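Long-range contacts in lipoprotein (Mycoplasma mycoides subsp. capri, PDB 7ADK), which probably cleaves proteins as a DUF31-family mycoplasma peptidase of the chymotrypsin-like PA clan: residues B[276-281]-B[632-637]; B[628-633]-B[691-696]; B[663-668]-B[750-755]. All coordinates share one frame; numbering follows the deposited sequence.

How the contacts relate
The three contacts lie side by side in the buried interior, their centres about 11 Å (1 to 2 and 1 to 3) and about 13 Å (2 to 3) apart. Contacts 1 and 2 share L632 and Y633, so the chain 628-637 meets 691-696 with its first half and 276-281 with its second. Contact 3 is tied to both: Y752 OH lies 2.8 Å from V635 O, Y633 OH lies 2.8 Å from N667 OD1, and F696 O lies 3.0 Å from R750 N, probable hydrogen bonds, that of Y633 weak. Segment 750-755 runs just before a Gly-Ala-Ser-Gly sequence reminiscent of the nucleophile loop of PA-clan serine peptidases.

Contact 1: residues B[276-281]-B[632-637]; sequences EKAKTV and LYIVGY
An inverse gamma turn centred on I634 presents its side chain to the loop 276-281, which precedes strand 289-293 of the antiparallel sheet. I634 is extended, with CG1 anti to its own carbonyl carbon (chi1 -61°) and CD1 continuing straight outward (chi2 -173°), so its tip ends against the base of K277: I634 CD1 is 3.4 Å from K277 CB. The two side chains cross at about a right angle. On the same tip, A278 CB makes a looser apolar contact with I634 CD1, at 4.1 Å. L632 flanks the lysine further along its chain, where K277 CG meets L632 CD1 at 3.8 Å. K277 then bends at chi3 and chi4, which carries its ammonium past these aliphatic groups to a hydrogen bond with N667 O, so the polar end of this buried residue is satisfied beyond both segments. V281 adds a second patch beside the turn. Its CG1, anti to the backbone N (chi1 164°), reaches the turn at I634 O, 3.7 Å away, and meets V635 CG1 at 4.2 Å. V281 and V635 also rest on strand 761-765. A loop-to-loop apolar contact results, in which an inverse gamma turn points its central side chain at the facing loop.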
loop_
_atom_site.group_PDB
_atom_site.type_symbol
_atom_site.label_atom_id
_atom_site.label_comp_id
_atom_site.label_asym_id
_atom_site.label_seq_id
_atom_site.Cartn_x
_atom_site.Cartn_y
_atom_site.Cartn_z
ATOM N N GLU B 276 -12.675 15.464 -14.305
ATOM C CA GLU B 276 -13.381 16.289 -13.315
ATOM C C GLU B 276 -13.040 15.889 -11.869
ATOM O O GLU B 276 -13.319 16.629 -10.938
ATOM C CB GLU B 276 -14.897 16.277 -13.544
ATOM C CG GLU B 276 -15.376 16.430 -14.996
ATOM C CD GLU B 276 -14.699 17.547 -15.823
ATOM O OE1 GLU B 276 -14.421 18.654 -15.316
ATOM O OE2 GLU B 276 -14.455 17.324 -17.028
ATOM N N LYS B 277 -12.415 14.716 -11.666
ATOM C CA LYS B 277 -11.909 14.250 -10.365
ATOM C C LYS B 277 -10.463 14.662 -10.154
ATOM O O LYS B 277 -10.111 15.109 -9.080
ATOM C CB LYS B 277 -12.005 12.725 -10.228
ATOM C CG LYS B 277 -13.410 12.163 -10.399
ATOM C CD LYS B 277 -13.507 10.630 -10.252
ATOM C CE LYS B 277 -13.776 10.112 -8.831
ATOM N NZ LYS B 277 -15.227 10.048 -8.502
ATOM N N ALA B 278 -9.598 14.546 -11.141
ATOM C CA ALA B 278 -8.226 15.024 -11.066
ATOM C C ALA B 278 -7.757 15.378 -12.465
ATOM O O ALA B 278 -8.234 14.814 -13.433
ATOM C CB ALA B 278 -7.353 13.967 -10.421
ATOM N N LYS B 279 -6.811 16.310 -12.551
ATOM C CA LYS B 279 -6.636 17.220 -13.697
ATOM C C LYS B 279 -7.713 18.338 -13.664
ATOM O O LYS B 279 -7.544 19.356 -14.332
ATOM C CB LYS B 279 -6.452 16.450 -15.021
ATOM C CG LYS B 279 -5.798 17.227 -16.179
ATOM C CD LYS B 279 -4.304 17.502 -15.986
ATOM C CE LYS B 279 -3.712 18.135 -17.241
ATOM N NZ LYS B 279 -2.234 18.171 -17.216
ATOM N N THR B 280 -8.703 18.221 -12.757
ATOM C CA THR B 280 -9.548 19.303 -12.244
ATOM C C THR B 280 -9.583 19.388 -10.709
ATOM O O THR B 280 -9.243 20.434 -10.192
ATOM C CB THR B 280 -10.964 19.237 -12.818
ATOM O OG1 THR B 280 -10.919 19.164 -14.224
ATOM C CG2 THR B 280 -11.772 20.467 -12.445
ATOM N N VAL B 281 -10.000 18.364 -9.956
ATOM C CA VAL B 281 -10.393 18.547 -8.527
ATOM C C VAL B 281 -9.340 18.197 -7.475
ATOM O O VAL B 281 -9.035 19.020 -6.620
ATOM C CB VAL B 281 -11.751 17.869 -8.243
ATOM C CG1 VAL B 281 -12.069 17.652 -6.765
ATOM C CG2 VAL B 281 -12.854 18.716 -8.875
ATOM N N LEU B 632 -18.277 14.765 -6.497
ATOM C CA LEU B 632 -16.842 14.556 -6.660
ATOM C C LEU B 632 -16.159 14.815 -5.333
ATOM O O LEU B 632 -16.300 15.895 -4.772
ATOM C CB LEU B 632 -16.237 15.482 -7.731
ATOM C CG LEU B 632 -16.663 15.299 -9.189
ATOM C CD1 LEU B 632 -16.694 13.837 -9.552
ATOM C CD2 LEU B 632 -17.993 15.947 -9.533
ATOM N N TYR B 633 -15.409 13.842 -4.837
ATOM C CA TYR B 633 -14.492 14.093 -3.743
ATOM C C TYR B 633 -13.183 13.292 -3.841
ATOM O O TYR B 633 -12.865 12.525 -2.943
ATOM C CB TYR B 633 -15.191 14.107 -2.350
ATOM C CG TYR B 633 -16.401 13.250 -2.116
ATOM C CD1 TYR B 633 -17.678 13.698 -2.465
ATOM C CD2 TYR B 633 -16.251 12.015 -1.493
ATOM C CE1 TYR B 633 -18.797 12.867 -2.272
ATOM C CE2 TYR B 633 -17.346 11.151 -1.410
ATOM C CZ TYR B 633 -18.617 11.548 -1.845
ATOM O OH TYR B 633 -19.618 10.628 -1.987
ATOM N N ILE B 634 -12.390 13.478 -4.921
ATOM C CA ILE B 634 -10.920 13.281 -4.810
ATOM C C ILE B 634 -10.427 14.479 -4.062
ATOM O O ILE B 634 -9.972 15.475 -4.600
ATOM C CB ILE B 634 -10.065 13.137 -6.084
ATOM C CG1 ILE B 634 -10.542 11.920 -6.854
ATOM C CG2 ILE B 634 -8.580 12.914 -5.705
ATOM C CD1 ILE B 634 -9.654 11.567 -8.049
ATOM N N VAL B 635 -10.605 14.351 -2.784
ATOM C CA VAL B 635 -10.230 15.298 -1.773
ATOM C C VAL B 635 -9.934 14.484 -0.553
ATOM O O VAL B 635 -10.321 13.320 -0.441
ATOM C CB VAL B 635 -11.330 16.319 -1.467
ATOM C CG1 VAL B 635 -11.526 17.356 -2.568
ATOM C CG2 VAL B 635 -12.656 15.624 -1.290
ATOM N N GLY B 636 -9.246 15.106 0.380
ATOM C CA GLY B 636 -8.832 14.414 1.571
ATOM C C GLY B 636 -7.643 13.518 1.307
ATOM O O GLY B 636 -7.572 12.757 0.346
ATOM N N TYR B 637 -6.718 13.586 2.244
ATOM C CA TYR B 637 -5.624 12.652 2.355
ATOM C C TYR B 637 -5.685 12.057 3.761
ATOM O O TYR B 637 -5.240 12.696 4.716
ATOM C CB TYR B 637 -4.312 13.367 2.034
ATOM C CG TYR B 637 -4.232 14.036 0.674
ATOM C CD1 TYR B 637 -4.750 15.331 0.492
ATOM C CD2 TYR B 637 -3.501 13.432 -0.360
ATOM C CE1 TYR B 637 -4.495 16.044 -0.693
ATOM C CE2 TYR B 637 -3.235 14.146 -1.540
ATOM C CZ TYR B 637 -3.712 15.461 -1.704
ATOM O OH TYR B 637 -3.357 16.179 -2.798
#

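Contact 2: residues B[628-633]-B[691-696]; sequences DLDSLY and TGKGNF
K693 and D630 cross at about a right angle, with the lysine tip folded back onto the carboxylate. Bends at chi2 and chi3 (both near -65°) turn the K693 chain, and its NZ faces both carboxylate oxygens, 2.8 Å from D630 OD2 in a salt bridge and 3.0 Å from D630 OD1; both hydrogen bonds are weak in geometry. The better-formed bond of the ammonium goes to the backbone, where K693 NZ donates to D628 O at 2.7 Å, in the plane of that carbonyl. Y626 O takes a further bond from NZ, so the ammonium is gripped by main chain as well as by acid. D630 OD1 also accepts a weak bond from G694 N, 2.9 Å away, while D630 OD2 has R274 as a second salt-bridge partner. Two cations around a buried carboxylate would favour its ionised form.

Beside this charged cluster the backbones form a single antiparallel beta bridge, with S631 and N695 as a hydrogen-bonded pair. S631 N donates to N695 O at 2.8 Å, nearly along the C=O axis, and the return bond from N695 N to S631 O is weak. The chain 628-633 is also hydrogen-bonded through L632 to R764, so the 691-696 loop is joined to strand 761-765 of the mixed sheet by way of 628-633. G694, having no side chain, lies close in: its CA makes a CA-H...O contact with S631 O, and L632 CD1 rests 3.9 Å from G694 CA.

F696 leaves its backbone pointing away, yet with CG anti to the carbonyl carbon (chi1 -50°) the ring comes back toward 628-630. L629 O sits at the ring edge, near its plane, 3.4 Å from F696 CE1, and D628 CB approaches the same CE1 obliquely at 4.0 Å.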
loop_
_atom_site.group_PDB
_atom_site.type_symbol
_atom_site.label_atom_id
_atom_site.label_comp_id
_atom_site.label_asym_id
_atom_site.label_seq_id
_atom_site.Cartn_x
_atom_site.Cartn_y
_atom_site.Cartn_z
ATOM N N ASP B 628 -27.225 12.688 -14.782
ATOM C CA ASP B 628 -27.232 12.875 -13.335
ATOM C C ASP B 628 -26.093 13.826 -12.932
ATOM O O ASP B 628 -24.982 13.719 -13.453
ATOM C CB ASP B 628 -27.075 11.542 -12.588
ATOM C CG ASP B 628 -28.248 10.571 -12.660
ATOM O OD1 ASP B 628 -29.389 10.996 -12.903
ATOM O OD2 ASP B 628 -28.043 9.362 -12.432
ATOM N N LEU B 629 -26.339 14.719 -11.980
ATOM C CA LEU B 629 -25.272 15.367 -11.238
ATOM C C LEU B 629 -24.581 14.345 -10.336
ATOM O O LEU B 629 -25.154 13.350 -9.914
ATOM C CB LEU B 629 -25.790 16.585 -10.462
ATOM C CG LEU B 629 -25.543 17.912 -11.189
ATOM C CD1 LEU B 629 -26.301 18.021 -12.501
ATOM C CD2 LEU B 629 -25.924 19.085 -10.309
ATOM N N ASP B 630 -23.306 14.621 -10.140
ATOM C CA ASP B 630 -22.300 13.791 -9.509
ATOM C C ASP B 630 -21.868 14.461 -8.220
ATOM O O ASP B 630 -21.804 15.681 -8.152
ATOM C CB ASP B 630 -21.082 13.723 -10.430
ATOM C CG ASP B 630 -21.304 12.913 -11.697
ATOM O OD1 ASP B 630 -21.710 11.746 -11.572
ATOM O OD2 ASP B 630 -20.969 13.378 -12.809
ATOM N N SER B 631 -21.484 13.702 -7.212
ATOM C CA SER B 631 -20.624 14.235 -6.169
ATOM C C SER B 631 -19.187 13.807 -6.447
ATOM O O SER B 631 -18.884 12.623 -6.600
ATOM C CB SER B 631 -21.095 13.821 -4.783
ATOM O OG SER B 631 -22.402 14.285 -4.504
ATOM N N LEU B 632 -18.277 14.765 -6.497
ATOM C CA LEU B 632 -16.842 14.556 -6.660
ATOM C C LEU B 632 -16.159 14.815 -5.333
ATOM O O LEU B 632 -16.300 15.895 -4.772
ATOM C CB LEU B 632 -16.237 15.482 -7.731
ATOM C CG LEU B 632 -16.663 15.299 -9.189
ATOM C CD1 LEU B 632 -16.694 13.837 -9.552
ATOM C CD2 LEU B 632 -17.993 15.947 -9.533
ATOM N N TYR B 633 -15.409 13.842 -4.837
ATOM C CA TYR B 633 -14.492 14.093 -3.743
ATOM C C TYR B 633 -13.183 13.292 -3.841
ATOM O O TYR B 633 -12.865 12.525 -2.943
ATOM C CB TYR B 633 -15.191 14.107 -2.350
ATOM C CG TYR B 633 -16.401 13.250 -2.116
ATOM C CD1 TYR B 633 -17.678 13.698 -2.465
ATOM C CD2 TYR B 633 -16.251 12.015 -1.493
ATOM C CE1 TYR B 633 -18.797 12.867 -2.272
ATOM C CE2 TYR B 633 -17.346 11.151 -1.410
ATOM C CZ TYR B 633 -18.617 11.548 -1.845
ATOM O OH TYR B 633 -19.618 10.628 -1.987
ATOM N N THR B 691 -16.592 4.602 -15.144
ATOM C CA THR B 691 -15.484 5.455 -14.669
ATOM C C THR B 691 -15.722 6.947 -14.900
ATOM O O THR B 691 -15.064 7.772 -14.273
ATOM C CB THR B 691 -14.155 5.056 -15.334
ATOM O OG1 THR B 691 -14.255 5.152 -16.738
ATOM C CG2 THR B 691 -13.722 3.630 -14.996
ATOM N N GLY B 692 -16.648 7.316 -15.785
ATOM C CA GLY B 692 -16.900 8.689 -16.233
ATOM C C GLY B 692 -17.850 9.519 -15.372
ATOM O O GLY B 692 -18.343 10.533 -15.850
ATOM N N LYS B 693 -18.108 9.124 -14.125
ATOM C CA LYS B 693 -19.066 9.737 -13.187
ATOM C C LYS B 693 -18.464 9.918 -11.785
ATOM O O LYS B 693 -17.430 9.340 -11.450
ATOM C CB LYS B 693 -20.334 8.865 -13.128
ATOM C CG LYS B 693 -21.119 8.734 -14.446
ATOM C CD LYS B 693 -21.732 10.036 -14.981
ATOM C CE LYS B 693 -22.866 10.573 -14.097
ATOM N NZ LYS B 693 -23.013 12.030 -14.257
ATOM N N GLY B 694 -19.109 10.721 -10.946
ATOM C CA GLY B 694 -18.961 10.655 -9.496
ATOM C C GLY B 694 -19.826 9.554 -8.873
ATOM O O GLY B 694 -20.279 8.629 -9.547
ATOM N N ASN B 695 -20.057 9.659 -7.573
ATOM C CA ASN B 695 -21.078 8.896 -6.860
ATOM C C ASN B 695 -22.046 9.857 -6.155
ATOM O O ASN B 695 -22.049 11.054 -6.438
ATOM C CB ASN B 695 -20.407 7.824 -5.976
ATOM C CG ASN B 695 -19.660 6.756 -6.757
ATOM O OD1 ASN B 695 -18.567 6.362 -6.406
ATOM N ND2 ASN B 695 -20.176 6.233 -7.848
ATOM N N PHE B 696 -22.927 9.330 -5.312
ATOM C CA PHE B 696 -24.167 10.000 -4.927
ATOM C C PHE B 696 -24.350 10.040 -3.407
ATOM O O PHE B 696 -23.402 9.889 -2.635
ATOM C CB PHE B 696 -25.322 9.293 -5.656
ATOM C CG PHE B 696 -25.114 9.106 -7.144
ATOM C CD1 PHE B 696 -25.391 10.165 -8.025
ATOM C CD2 PHE B 696 -24.612 7.889 -7.649
ATOM C CE1 PHE B 696 -25.154 10.013 -9.397
ATOM C CE2 PHE B 696 -24.380 7.737 -9.024
ATOM C CZ PHE B 696 -24.644 8.807 -9.896
#

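Contact 3: residues B[663-668]-B[750-755]; sequences SLWINS and RFYAPA
P754 lays its CB over one face of the W665 indole, forming a CH-pi contact: the atom stands 4.0 Å from the centroid of the five-membered ring, 16° off its normal. The edge of the same indole meets Y752, whose CE1 lies near the indole plane and 3.9 Å from W665 CD1. The two rings are oblique, their planes at 56°. P754 serves both, because its CD sits over the centre of a Y752 face, 3.8 Å above the plane. On the edge of the Y752 ring, near its plane, lies I666 O. Further along, F751 CD2 is in loose contact with S668 C, at 4.2 Å, and the R750 guanidinium lies across a face of the F751 ring, displaced toward its rim.

A second shell of polar contacts lies behind these groups. Y752 has its CG anti to the backbone N (chi1 -154°), and its OH is hydrogen-bonded to V635 O. N667, alongside F751 but without a direct hydrogen bond to it, holds its amide through weak bonds to Y633 OH and S631 O.

The touching parts, 665-668 and 751-754, run in nearly opposite directions. Segment 750-755 links strands 737-747 and 761-765 of the mixed sheet, and Y774 of the adjoining strand 769-778 meets Y752 edge-to-face. Segment 663-668, on the loop between helices 651-655 and 688-691, packs against it.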
loop_
_atom_site.group_PDB
_atom_site.type_symbol
_atom_site.label_atom_id
_atom_site.label_comp_id
_atom_site.label_asym_id
_atom_site.label_seq_id
_atom_site.Cartn_x
_atom_site.Cartn_y
_atom_site.Cartn_z
ATOM N N SER B 663 -2.455 8.844 1.912
ATOM C CA SER B 663 -3.091 8.293 0.702
ATOM C C SER B 663 -3.908 9.357 -0.047
ATOM O O SER B 663 -4.376 10.293 0.581
ATOM C CB SER B 663 -4.043 7.161 1.079
ATOM O OG SER B 663 -3.413 6.168 1.848
ATOM N N LEU B 664 -4.136 9.227 -1.358
ATOM C CA LEU B 664 -5.002 10.104 -2.168
ATOM C C LEU B 664 -6.424 9.529 -2.295
ATOM O O LEU B 664 -6.837 9.074 -3.358
ATOM C CB LEU B 664 -4.334 10.345 -3.535
ATOM C CG LEU B 664 -5.103 11.296 -4.483
ATOM C CD1 LEU B 664 -4.765 12.753 -4.242
ATOM C CD2 LEU B 664 -4.757 10.978 -5.924
ATOM N N TRP B 665 -7.177 9.514 -1.193
ATOM C CA TRP B 665 -8.524 8.924 -1.130
ATOM C C TRP B 665 -9.537 9.647 -2.041
ATOM O O TRP B 665 -9.407 10.816 -2.376
ATOM C CB TRP B 665 -9.001 8.827 0.325
ATOM C CG TRP B 665 -9.771 7.599 0.721
ATOM C CD1 TRP B 665 -11.110 7.439 0.662
ATOM C CD2 TRP B 665 -9.268 6.343 1.273
ATOM N NE1 TRP B 665 -11.451 6.187 1.109
ATOM C CE2 TRP B 665 -10.356 5.454 1.460
ATOM C CE3 TRP B 665 -8.004 5.870 1.668
ATOM C CZ2 TRP B 665 -10.202 4.147 1.910
ATOM C CZ3 TRP B 665 -7.832 4.560 2.142
ATOM C CH2 TRP B 665 -8.920 3.689 2.236
ATOM N N ILE B 666 -10.529 8.898 -2.490
ATOM C CA ILE B 666 -11.454 9.191 -3.589
ATOM C C ILE B 666 -12.876 8.815 -3.161
ATOM O O ILE B 666 -13.154 8.648 -1.986
ATOM C CB ILE B 666 -10.864 8.628 -4.931
ATOM C CG1 ILE B 666 -11.733 8.705 -6.210
ATOM C CG2 ILE B 666 -10.182 7.264 -4.839
ATOM C CD1 ILE B 666 -11.005 8.352 -7.514
ATOM N N ASN B 667 -13.788 8.724 -4.108
ATOM C CA ASN B 667 -15.197 8.393 -4.006
ATOM C C ASN B 667 -15.505 7.507 -5.213
ATOM O O ASN B 667 -15.791 8.023 -6.299
ATOM C CB ASN B 667 -15.918 9.735 -4.060
ATOM C CG ASN B 667 -17.414 9.628 -3.995
ATOM O OD1 ASN B 667 -17.969 8.815 -3.276
ATOM N ND2 ASN B 667 -18.129 10.496 -4.675
ATOM N N SER B 668 -15.196 6.216 -5.122
ATOM C CA SER B 668 -15.301 5.257 -6.230
ATOM C C SER B 668 -15.245 3.804 -5.784
ATOM O O SER B 668 -14.752 3.483 -4.707
ATOM C CB SER B 668 -14.179 5.473 -7.242
ATOM O OG SER B 668 -14.540 6.513 -8.098
ATOM N N ARG B 750 -21.838 8.669 -0.390
ATOM C CA ARG B 750 -22.056 7.214 -0.543
ATOM C C ARG B 750 -20.893 6.311 -0.114
ATOM O O ARG B 750 -21.089 5.462 0.750
ATOM C CB ARG B 750 -22.481 6.913 -1.988
ATOM C CG ARG B 750 -22.770 5.440 -2.273
ATOM C CD ARG B 750 -23.106 5.241 -3.747
ATOM N NE ARG B 750 -23.432 3.847 -4.037
ATOM C CZ ARG B 750 -23.457 3.256 -5.209
ATOM N NH1 ARG B 750 -23.264 3.884 -6.325
ATOM N NH2 ARG B 750 -23.678 1.988 -5.278
ATOM N N PHE B 751 -19.730 6.444 -0.752
ATOM C CA PHE B 751 -18.584 5.540 -0.594
ATOM C C PHE B 751 -17.423 6.264 0.094
ATOM O O PHE B 751 -16.365 6.427 -0.501
ATOM C CB PHE B 751 -18.164 4.973 -1.970
ATOM C CG PHE B 751 -19.043 3.934 -2.656
ATOM C CD1 PHE B 751 -19.736 2.950 -1.924
ATOM C CD2 PHE B 751 -19.044 3.872 -4.061
ATOM C CE1 PHE B 751 -20.415 1.918 -2.591
ATOM C CE2 PHE B 751 -19.733 2.848 -4.726
ATOM C CZ PHE B 751 -20.403 1.859 -3.991
ATOM N N TYR B 752 -17.578 6.752 1.328
ATOM C CA TYR B 752 -16.579 7.670 1.897
ATOM C C TYR B 752 -16.471 7.658 3.421
ATOM O O TYR B 752 -16.966 8.542 4.121
ATOM C CB TYR B 752 -16.848 9.071 1.359
ATOM C CG TYR B 752 -15.656 10.013 1.309
ATOM C CD1 TYR B 752 -14.512 9.690 0.560
ATOM C CD2 TYR B 752 -15.705 11.236 1.984
ATOM C CE1 TYR B 752 -13.408 10.564 0.529
ATOM C CE2 TYR B 752 -14.610 12.109 1.963
ATOM C CZ TYR B 752 -13.455 11.772 1.244
ATOM O OH TYR B 752 -12.397 12.612 1.291
ATOM N N ALA B 753 -15.741 6.678 3.944
ATOM C CA ALA B 753 -15.297 6.655 5.329
ATOM C C ALA B 753 -13.754 6.588 5.446
ATOM O O ALA B 753 -13.203 5.599 5.927
ATOM C CB ALA B 753 -16.056 5.541 6.044
ATOM N N PRO B 754 -13.018 7.617 4.985
ATOM C CA PRO B 754 -11.566 7.710 5.116
ATOM C C PRO B 754 -11.133 7.956 6.571
ATOM O O PRO B 754 -11.123 9.078 7.079
ATOM C CB PRO B 754 -11.161 8.856 4.192
ATOM C CG PRO B 754 -12.375 9.767 4.209
ATOM C CD PRO B 754 -13.510 8.762 4.240
ATOM N N ALA B 755 -10.720 6.896 7.247
ATOM C CA ALA B 755 -10.257 6.939 8.627
ATOM C C ALA B 755 -8.993 7.797 8.830
ATOM O O ALA B 755 -8.085 7.777 8.003
ATOM C CB ALA B 755 -10.022 5.502 9.090
#